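Local coordinates for protein citrate synthase (Thermotoga maritima, PDB 2P2W) that probably condenses oxaloacetate with acetyl-CoA to give citrate and free CoA, a step of the tricarboxylic acid cycle, at residues E76-L81 / L138-K143; D92-F97 / F317-A322; I125-Y130 / E149-M154. All blocks are in the same frame, centred on the assembly; numbering follows the deposited sequence.

Interaction 1 of 3, residues E76-L81 / L138-K143; sequences EALGIL and LIRPRK
Leu78 and Leu138 meet tip to tip. Their CD1 methyls stand 3.8 Å apart, Leu78 CD1 against Leu138 CD1. The other branch of Leu78 goes to Arg140: Leu78 CD2 lies 3.5 Å from Arg140 NH2 and 3.7 Å from Arg140 NH1. The methyl approaches the guanidinium obliquely. Leu81 adds a looser contact through its CD2, 4.4 Å from Leu138 CD2.

Arg140 reaches the helix because its chain bends at chi2 (-79°), which brings the charged end closer to Leu78. Leu138 points toward the helix, with CG anti to its carbonyl carbon.

The contact joins helix 75-81 to the irregular loop between helices 110-133 and 147-156. Tyr128 of helix 110-133 touches both Leu78 and Arg140, and Tyr82 packs on Leu138. Further along the loop, Arg142 forms a salt bridge with Asp144 and a cation-pi contact with Tyr153. Another side of the helix faces the second subunit, where Ile80 packs on Leu84 of that chain.

Across the two segments the attraction is largely dispersive, probably with some polarisation of the Leu78 methyl by the guanidinium charge. Leucine methyls meet each other and the end of an exposed arginine. Contact of this kind is only weakly directional.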
loop_
_atom_site.group_PDB
_atom_site.type_symbol
_atom_site.label_atom_id
_atom_site.label_comp_id
_atom_site.label_asym_id
_atom_site.label_seq_id
_atom_site.Cartn_x
_atom_site.Cartn_y
_atom_site.Cartn_z
ATOM N N GLU A 76 22.816 3.934 9.726
ATOM C CA GLU A 76 22.241 5.078 9.024
ATOM C C GLU A 76 20.803 5.346 9.462
ATOM O O GLU A 76 20.373 6.497 9.535
ATOM C CB GLU A 76 22.287 4.844 7.514
ATOM C CG GLU A 76 21.329 3.778 7.023
ATOM C CD GLU A 76 21.773 3.164 5.712
ATOM O OE1 GLU A 76 22.745 3.678 5.115
ATOM O OE2 GLU A 76 21.155 2.165 5.282
ATOM N N ALA A 77 20.065 4.280 9.752
ATOM C CA ALA A 77 18.681 4.416 10.189
ATOM C C ALA A 77 18.657 5.161 11.513
ATOM O O ALA A 77 17.793 6.003 11.753
ATOM C CB ALA A 77 18.041 3.040 10.349
ATOM N N LEU A 78 19.621 4.852 12.371
ATOM C CA LEU A 78 19.702 5.496 13.668
ATOM C C LEU A 78 19.928 6.993 13.479
ATOM O O LEU A 78 19.398 7.811 14.227
ATOM C CB LEU A 78 20.835 4.876 14.488
ATOM C CG LEU A 78 20.572 4.804 15.991
ATOM C CD1 LEU A 78 19.233 4.120 16.238
ATOM C CD2 LEU A 78 21.699 4.043 16.679
ATOM N N GLY A 79 20.711 7.346 12.465
ATOM C CA GLY A 79 20.973 8.749 12.197
ATOM C C GLY A 79 19.694 9.487 11.846
ATOM O O GLY A 79 19.468 10.612 12.293
ATOM N N ILE A 80 18.853 8.847 11.039
ATOM C CA ILE A 80 17.582 9.426 10.621
ATOM C C ILE A 80 16.626 9.572 11.805
ATOM O O ILE A 80 15.916 10.568 11.915
ATOM C CB ILE A 80 16.919 8.543 9.540
ATOM C CG1 ILE A 80 17.641 8.739 8.207
ATOM C CG2 ILE A 80 15.441 8.868 9.419
ATOM C CD1 ILE A 80 17.709 7.484 7.357
ATOM N N LEU A 81 16.616 8.576 12.686
ATOM C CA LEU A 81 15.741 8.587 13.860
ATOM C C LEU A 81 15.822 9.880 14.663
ATOM O O LEU A 81 14.799 10.479 15.006
ATOM C CB LEU A 81 16.076 7.414 14.783
ATOM C CG LEU A 81 15.328 7.383 16.121
ATOM C CD1 LEU A 81 13.852 7.129 15.876
ATOM C CD2 LEU A 81 15.909 6.304 17.020
ATOM N N LEU A 138 18.298 4.923 24.451
ATOM C CA LEU A 138 17.879 3.714 23.759
ATOM C C LEU A 138 18.310 2.494 24.557
ATOM O O LEU A 138 19.325 2.522 25.256
ATOM C CB LEU A 138 18.513 3.638 22.366
ATOM C CG LEU A 138 18.202 4.739 21.349
ATOM C CD1 LEU A 138 18.955 4.467 20.056
ATOM C CD2 LEU A 138 16.705 4.794 21.088
ATOM N N ILE A 139 17.520 1.432 24.468
ATOM C CA ILE A 139 17.850 0.179 25.133
ATOM C C ILE A 139 18.025 -0.806 23.989
ATOM O O ILE A 139 17.055 -1.198 23.337
ATOM C CB ILE A 139 16.725 -0.291 26.077
ATOM C CG1 ILE A 139 16.617 0.672 27.265
ATOM C CG2 ILE A 139 17.010 -1.710 26.565
ATOM C CD1 ILE A 139 15.463 0.372 28.216
ATOM N N ARG A 140 19.277 -1.176 23.730
ATOM C CA ARG A 140 19.619 -2.072 22.625
ATOM C C ARG A 140 18.991 -3.464 22.785
ATOM O O ARG A 140 18.740 -3.938 23.885
ATOM C CB ARG A 140 21.143 -2.191 22.563
ATOM C CG ARG A 140 21.827 -0.830 22.445
ATOM C CD ARG A 140 21.775 -0.281 21.015
ATOM N NE ARG A 140 22.316 1.081 20.966
ATOM C CZ ARG A 140 22.534 1.614 19.750
ATOM N NH1 ARG A 140 22.259 0.920 18.660
ATOM N NH2 ARG A 140 23.029 2.853 19.651
ATOM N N PRO A 141 18.732 -4.136 21.652
ATOM C CA PRO A 141 18.139 -5.475 21.682
ATOM C C PRO A 141 19.073 -6.422 22.437
ATOM O O PRO A 141 20.292 -6.336 22.292
ATOM C CB PRO A 141 18.043 -5.848 20.201
ATOM C CG PRO A 141 17.958 -4.521 19.505
ATOM C CD PRO A 141 18.948 -3.682 20.267
ATOM N N ARG A 142 18.504 -7.310 23.247
ATOM C CA ARG A 142 19.302 -8.274 24.000
ATOM C C ARG A 142 19.148 -9.641 23.351
ATOM O O ARG A 142 18.038 -10.175 23.275
ATOM C CB ARG A 142 18.836 -8.331 25.454
ATOM C CG ARG A 142 19.273 -7.134 26.284
ATOM C CD ARG A 142 18.706 -7.217 27.686
ATOM N NE ARG A 142 18.937 -8.524 28.301
ATOM C CZ ARG A 142 18.568 -8.840 29.538
ATOM N NH1 ARG A 142 17.953 -7.937 30.294
ATOM N NH2 ARG A 142 18.802 -10.056 30.018
ATOM N N LYS A 143 20.257 -10.213 22.893
ATOM C CA LYS A 143 20.204 -11.500 22.218
ATOM C C LYS A 143 19.844 -12.675 23.123
ATOM O O LYS A 143 19.507 -13.751 22.630
ATOM C CB LYS A 143 21.529 -11.782 21.494
ATOM C CG LYS A 143 21.343 -12.602 20.218
ATOM C CD LYS A 143 22.654 -12.854 19.490
ATOM C CE LYS A 143 22.409 -13.576 18.164
ATOM N NZ LYS A 143 21.817 -14.923 18.373
#

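Interaction 2 of 3, residues D92-F97 / F317-A322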
loop_
_atom_site.group_PDB
_atom_site.type_symbol
_atom_site.label_atom_id
_atom_site.label_comp_id
_atom_site.label_asym_id
_atom_site.label_seq_id
_atom_site.Cartn_x
_atom_site.Cartn_y
_atom_site.Cartn_z
ATOM N N ASP A 92 3.262 5.012 10.830
ATOM C CA ASP A 92 4.043 5.822 9.898
ATOM C C ASP A 92 5.537 5.645 10.146
ATOM O O ASP A 92 6.335 5.647 9.207
ATOM C CB ASP A 92 3.662 7.301 10.011
ATOM C CG ASP A 92 2.276 7.586 9.457
ATOM O OD1 ASP A 92 1.782 6.766 8.656
ATOM O OD2 ASP A 92 1.687 8.627 9.811
ATOM N N VAL A 93 5.908 5.496 11.414
ATOM C CA VAL A 93 7.304 5.293 11.783
ATOM C C VAL A 93 7.801 4.016 11.108
ATOM O O VAL A 93 8.902 3.983 10.546
ATOM C CB VAL A 93 7.452 5.167 13.321
ATOM C CG1 VAL A 93 8.869 4.750 13.683
ATOM C CG2 VAL A 93 7.116 6.503 13.976
ATOM N N LEU A 94 6.978 2.970 11.157
ATOM C CA LEU A 94 7.322 1.699 10.526
ATOM C C LEU A 94 7.524 1.881 9.018
ATOM O O LEU A 94 8.470 1.344 8.447
ATOM C CB LEU A 94 6.222 0.662 10.782
ATOM C CG LEU A 94 6.171 0.051 12.189
ATOM C CD1 LEU A 94 4.897 -0.765 12.364
ATOM C CD2 LEU A 94 7.400 -0.814 12.404
ATOM N N LYS A 95 6.635 2.641 8.377
ATOM C CA LYS A 95 6.743 2.883 6.937
ATOM C C LYS A 95 8.100 3.482 6.596
ATOM O O LYS A 95 8.790 3.032 5.675
ATOM C CB LYS A 95 5.671 3.863 6.461
ATOM C CG LYS A 95 4.250 3.343 6.444
ATOM C CD LYS A 95 3.346 4.486 6.028
ATOM C CE LYS A 95 1.897 4.237 6.382
ATOM N NZ LYS A 95 1.106 5.474 6.134
ATOM N N ILE A 96 8.462 4.520 7.344
ATOM C CA ILE A 96 9.729 5.212 7.141
ATOM C C ILE A 96 10.925 4.272 7.183
ATOM O O ILE A 96 11.723 4.220 6.247
ATOM C CB ILE A 96 9.941 6.305 8.211
ATOM C CG1 ILE A 96 8.873 7.392 8.066
ATOM C CG2 ILE A 96 11.344 6.898 8.078
ATOM C CD1 ILE A 96 8.862 8.402 9.214
ATOM N N PHE A 97 11.053 3.526 8.272
ATOM C CA PHE A 97 12.226 2.669 8.416
ATOM C C PHE A 97 12.228 1.459 7.458
ATOM O O PHE A 97 13.249 0.834 7.214
ATOM C CB PHE A 97 12.339 2.225 9.882
ATOM C CG PHE A 97 12.866 3.359 10.722
ATOM C CD1 PHE A 97 14.201 3.734 10.619
ATOM C CD2 PHE A 97 12.010 4.064 11.555
ATOM C CE1 PHE A 97 14.676 4.820 11.346
ATOM C CE2 PHE A 97 12.491 5.152 12.278
ATOM C CZ PHE A 97 13.821 5.541 12.175
ATOM N N PHE A 317 -1.088 0.961 19.303
ATOM C CA PHE A 317 -1.937 -0.242 19.249
ATOM C C PHE A 317 -1.954 -0.890 17.836
ATOM O O PHE A 317 -1.803 -2.095 17.696
ATOM C CB PHE A 317 -3.371 0.144 19.641
ATOM C CG PHE A 317 -3.535 0.375 21.124
ATOM C CD1 PHE A 317 -2.429 0.456 21.965
ATOM C CD2 PHE A 317 -4.810 0.562 21.643
ATOM C CE1 PHE A 317 -2.608 0.724 23.322
ATOM C CE2 PHE A 317 -4.981 0.833 23.000
ATOM C CZ PHE A 317 -3.883 0.915 23.841
ATOM N N THR A 318 -2.150 -0.094 16.788
ATOM C CA THR A 318 -2.180 -0.657 15.443
ATOM C C THR A 318 -0.805 -1.214 15.068
ATOM O O THR A 318 -0.706 -2.212 14.354
ATOM C CB THR A 318 -2.610 0.396 14.389
ATOM O OG1 THR A 318 -3.892 0.931 14.741
ATOM C CG2 THR A 318 -2.724 -0.248 13.014
ATOM N N ALA A 319 0.254 -0.576 15.558
ATOM C CA ALA A 319 1.610 -1.038 15.264
ATOM C C ALA A 319 1.878 -2.363 15.980
ATOM O O ALA A 319 2.660 -3.188 15.502
ATOM C CB ALA A 319 2.632 0.015 15.687
ATOM N N LEU A 320 1.237 -2.563 17.129
ATOM C CA LEU A 320 1.403 -3.812 17.875
ATOM C C LEU A 320 0.727 -4.928 17.086
ATOM O O LEU A 320 1.210 -6.061 17.042
ATOM C CB LEU A 320 0.774 -3.698 19.266
ATOM C CG LEU A 320 1.519 -2.781 20.240
ATOM C CD1 LEU A 320 0.672 -2.580 21.495
ATOM C CD2 LEU A 320 2.877 -3.379 20.588
ATOM N N PHE A 321 -0.403 -4.592 16.473
ATOM C CA PHE A 321 -1.153 -5.526 15.643
ATOM C C PHE A 321 -0.222 -5.917 14.488
ATOM O O PHE A 321 -0.047 -7.102 14.184
ATOM C CB PHE A 321 -2.406 -4.817 15.104
ATOM C CG PHE A 321 -3.428 -5.734 14.471
ATOM C CD1 PHE A 321 -3.060 -6.946 13.893
ATOM C CD2 PHE A 321 -4.769 -5.346 14.411
ATOM C CE1 PHE A 321 -4.007 -7.757 13.263
ATOM C CE2 PHE A 321 -5.725 -6.151 13.783
ATOM C CZ PHE A 321 -5.343 -7.357 13.209
ATOM N N ALA A 322 0.393 -4.913 13.864
ATOM C CA ALA A 322 1.297 -5.135 12.735
ATOM C C ALA A 322 2.527 -5.972 13.095
ATOM O O ALA A 322 2.999 -6.779 12.292
ATOM C CB ALA A 322 1.738 -3.789 12.150
#
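Leu94 points from helix 90-98 at the small side chains of Ala319 and Ala322 on helix 317-337. One branch makes the contact. Leu94 CD1 lies 4.1 Å from Ala319 CB and 4.4 Å from Ala322 CB. The two alanines are three residues apart on their helix, and both CB atoms point toward helix 90-98. The leucine methyl thus meets a surface made by two short side chains. Leu94 has CG anti to its carbonyl carbon (chi1 -75°), and the nearly extended chi2 of 170° carries CD1 on to the alanines. The nearest backbone pair is Leu94 CA and Ala319 CA, 7.9 Å apart.

Other helices surround this pair. Phe122 of helix 110-133 touches Leu94, while Leu203 and Leu206 of helix 195-207 pack on Ala322. All three residues of the contact are buried.

Charged groups lie on another side of helix 90-98. Lys95 NZ donates a 2.9 Å hydrogen bond to Asp92 OD1, as part of a salt bridge, and meets that oxygen nearly along its C-O axis. Asp92 OD2 forms a salt bridge with Lys207 NZ. These partners pair the buried charges. Lys95 NZ also bonds to Ser197 OG of the second subunit, which ties the helix to that chain.

The contact itself is apolar and modest in area. It lies about 11 Å from the bound citrate, measured from the Ala322 side chain. The chemistry is that of one leucine methyl against two alanine methyls in a buried setting, held by shape and dispersion.

Interaction 3 of 3, residues I125-Y130 / E149-M154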
loop_
_atom_site.group_PDB
_atom_site.type_symbol
_atom_site.label_atom_id
_atom_site.label_comp_id
_atom_site.label_asym_id
_atom_site.label_seq_id
_atom_site.Cartn_x
_atom_site.Cartn_y
_atom_site.Cartn_z
ATOM N N ILE A 125 12.214 -1.018 15.896
ATOM C CA ILE A 125 11.778 0.249 15.317
ATOM C C ILE A 125 10.830 0.946 16.288
ATOM O O ILE A 125 10.999 2.127 16.591
ATOM C CB ILE A 125 11.045 0.031 13.969
ATOM C CG1 ILE A 125 12.046 -0.424 12.903
ATOM C CG2 ILE A 125 10.349 1.317 13.527
ATOM C CD1 ILE A 125 11.395 -0.853 11.599
ATOM N N LEU A 126 9.842 0.203 16.781
ATOM C CA LEU A 126 8.861 0.756 17.708
ATOM C C LEU A 126 9.469 1.173 19.041
ATOM O O LEU A 126 9.208 2.271 19.528
ATOM C CB LEU A 126 7.740 -0.257 17.964
ATOM C CG LEU A 126 6.962 -0.751 16.741
ATOM C CD1 LEU A 126 5.819 -1.652 17.193
ATOM C CD2 LEU A 126 6.422 0.438 15.956
ATOM N N ALA A 127 10.275 0.297 19.635
ATOM C CA ALA A 127 10.889 0.600 20.921
ATOM C C ALA A 127 11.826 1.803 20.831
ATOM O O ALA A 127 11.777 2.699 21.678
ATOM C CB ALA A 127 11.637 -0.620 21.443
ATOM N N TYR A 128 12.670 1.830 19.804
ATOM C CA TYR A 128 13.600 2.940 19.623
ATOM C C TYR A 128 12.882 4.272 19.475
ATOM O O TYR A 128 13.298 5.274 20.060
ATOM C CB TYR A 128 14.469 2.720 18.384
ATOM C CG TYR A 128 15.682 1.830 18.588
ATOM C CD1 TYR A 128 15.834 1.053 19.737
ATOM C CD2 TYR A 128 16.670 1.756 17.609
ATOM C CE1 TYR A 128 16.950 0.219 19.901
ATOM C CE2 TYR A 128 17.778 0.932 17.760
ATOM C CZ TYR A 128 17.914 0.166 18.904
ATOM O OH TYR A 128 19.010 -0.653 19.031
ATOM N N TYR A 129 11.813 4.296 18.683
ATOM C CA TYR A 129 11.089 5.544 18.485
ATOM C C TYR A 129 10.394 5.967 19.773
ATOM O O TYR A 129 10.295 7.154 20.073
ATOM C CB TYR A 129 10.069 5.419 17.349
ATOM C CG TYR A 129 9.415 6.740 17.019
ATOM C CD1 TYR A 129 10.066 7.679 16.210
ATOM C CD2 TYR A 129 8.195 7.093 17.585
ATOM C CE1 TYR A 129 9.513 8.942 15.985
ATOM C CE2 TYR A 129 7.634 8.350 17.363
ATOM C CZ TYR A 129 8.297 9.269 16.567
ATOM O OH TYR A 129 7.738 10.510 16.361
ATOM N N TYR A 130 9.921 4.988 20.531
ATOM C CA TYR A 130 9.262 5.259 21.799
ATOM C C TYR A 130 10.239 5.954 22.752
ATOM O O TYR A 130 9.934 7.017 23.303
ATOM C CB TYR A 130 8.778 3.951 22.416
ATOM C CG TYR A 130 8.128 4.108 23.768
ATOM C CD1 TYR A 130 6.918 4.788 23.907
ATOM C CD2 TYR A 130 8.716 3.564 24.910
ATOM C CE1 TYR A 130 6.308 4.919 25.153
ATOM C CE2 TYR A 130 8.113 3.688 26.158
ATOM C CZ TYR A 130 6.910 4.366 26.272
ATOM O OH TYR A 130 6.314 4.492 27.505
ATOM N N GLU A 149 9.833 -10.931 24.836
ATOM C CA GLU A 149 10.506 -10.497 26.064
ATOM C C GLU A 149 11.354 -9.276 25.742
ATOM O O GLU A 149 11.336 -8.271 26.456
ATOM C CB GLU A 149 11.451 -11.585 26.586
ATOM C CG GLU A 149 10.822 -12.638 27.456
ATOM C CD GLU A 149 11.831 -13.684 27.901
ATOM O OE1 GLU A 149 12.902 -13.810 27.256
ATOM O OE2 GLU A 149 11.546 -14.390 28.891
ATOM N N ASN A 150 12.110 -9.383 24.656
ATOM C CA ASN A 150 12.991 -8.308 24.239
ATOM C C ASN A 150 12.262 -7.024 23.880
ATOM O O ASN A 150 12.759 -5.925 24.146
ATOM C CB ASN A 150 13.837 -8.741 23.051
ATOM C CG ASN A 150 14.759 -7.642 22.589
ATOM O OD1 ASN A 150 15.704 -7.265 23.286
ATOM N ND2 ASN A 150 14.505 -7.135 21.389
ATOM N N PHE A 151 11.098 -7.153 23.253
ATOM C CA PHE A 151 10.337 -5.968 22.889
ATOM C C PHE A 151 9.960 -5.230 24.166
ATOM O O PHE A 151 10.152 -4.020 24.282
ATOM C CB PHE A 151 9.072 -6.350 22.119
ATOM C CG PHE A 151 8.155 -5.190 21.854
ATOM C CD1 PHE A 151 8.657 -3.988 21.366
ATOM C CD2 PHE A 151 6.788 -5.300 22.090
ATOM C CE1 PHE A 151 7.812 -2.906 21.116
ATOM C CE2 PHE A 151 5.930 -4.223 21.843
ATOM C CZ PHE A 151 6.445 -3.025 21.356
ATOM N N TYR A 152 9.442 -5.978 25.131
ATOM C CA TYR A 152 9.032 -5.393 26.396
ATOM C C TYR A 152 10.218 -4.736 27.102
ATOM O O TYR A 152 10.086 -3.663 27.696
ATOM C CB TYR A 152 8.423 -6.473 27.286
ATOM C CG TYR A 152 7.616 -5.930 28.441
ATOM C CD1 TYR A 152 6.259 -5.637 28.295
ATOM C CD2 TYR A 152 8.210 -5.708 29.681
ATOM C CE1 TYR A 152 5.513 -5.136 29.364
ATOM C CE2 TYR A 152 7.480 -5.208 30.751
ATOM C CZ TYR A 152 6.134 -4.926 30.590
ATOM O OH TYR A 152 5.415 -4.445 31.658
ATOM N N TYR A 153 11.385 -5.367 27.022
ATOM C CA TYR A 153 12.568 -4.824 27.671
ATOM C C TYR A 153 13.107 -3.567 26.986
ATOM O O TYR A 153 13.547 -2.636 27.661
ATOM C CB TYR A 153 13.668 -5.889 27.760
ATOM C CG TYR A 153 14.747 -5.533 28.758
ATOM C CD1 TYR A 153 14.600 -5.860 30.107
ATOM C CD2 TYR A 153 15.878 -4.817 28.373
ATOM C CE1 TYR A 153 15.550 -5.478 31.051
ATOM C CE2 TYR A 153 16.839 -4.429 29.309
ATOM C CZ TYR A 153 16.665 -4.762 30.647
ATOM O OH TYR A 153 17.594 -4.373 31.586
ATOM N N MET A 154 13.080 -3.534 25.655
ATOM C CA MET A 154 13.563 -2.360 24.931
ATOM C C MET A 154 12.617 -1.189 25.169
ATOM O O MET A 154 13.002 -0.026 25.028
ATOM C CB MET A 154 13.652 -2.627 23.426
ATOM C CG MET A 154 14.705 -3.649 23.017
ATOM S SD MET A 154 14.882 -3.714 21.217
ATOM C CE MET A 154 13.180 -4.024 20.701
#
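Phe151 has CG anti to its backbone N (chi1 173°), which swings the ring toward helix 110-133. The Met154 chain bends at chi3 (-55°), which brings CE back to Ala127. The motif is a pair of nearly parallel helices in the largely helical citrate synthase fold. The axes of segments 125-130 and 149-154 run 10° apart and approach to 9.2 Å.

Ala127 sits at the middle of the contact. Its CA is the nearest to the other helix, 5.7 Å from Met154 CA. The Phe151 ring lies beside it. Ala127 N approaches the ring edge near its plane, while Leu126 CB comes to Phe151 CE1 obliquely at 4.1 Å.

Every touching residue is buried. Leu320 of helix 317-337 packs on Phe151, and Ala319 and Thr323 of the same helix touch Leu126. Pro123, earlier on helix 110-133, touches both Phe151 and Met154. On another side, Asn150 OD1 accepts a hydrogen bond from Arg142 N of the preceding loop.

Two carbons of Met154 touch the alanine methyl. Met154 CE lies 3.8 Å from Ala127 CB. Met154 CB stands 3.5 Å from Ala127 CB, tighter than ordinary van der Waals contact.

Helix 110-133, part of interaction 3, touches both other contacts. Interactions 1 and 3 have centres 10 Å apart, and loop 138-143 of interaction 1 rests on both helices of interaction 3. Pro141 CD lies 3.3 Å from Tyr128 OH, and Ile139 O is 3.4 Å from Met154 CG. Interactions 2 and 3 have centres 12 Å apart and meet through Leu94 CG and Leu126 CD2 at 3.8 Å, and through Leu320 CD2 and Phe151 CE2 at 3.4 Å. The centres of interactions 1 and 2 are 16 Å apart, bridged by Phe97, and both touch the second subunit. Interaction 2 is nearest the predicted active site: Phe321 touches Asp300, and the Ala322 side chain is about 11 Å from that of Asp300.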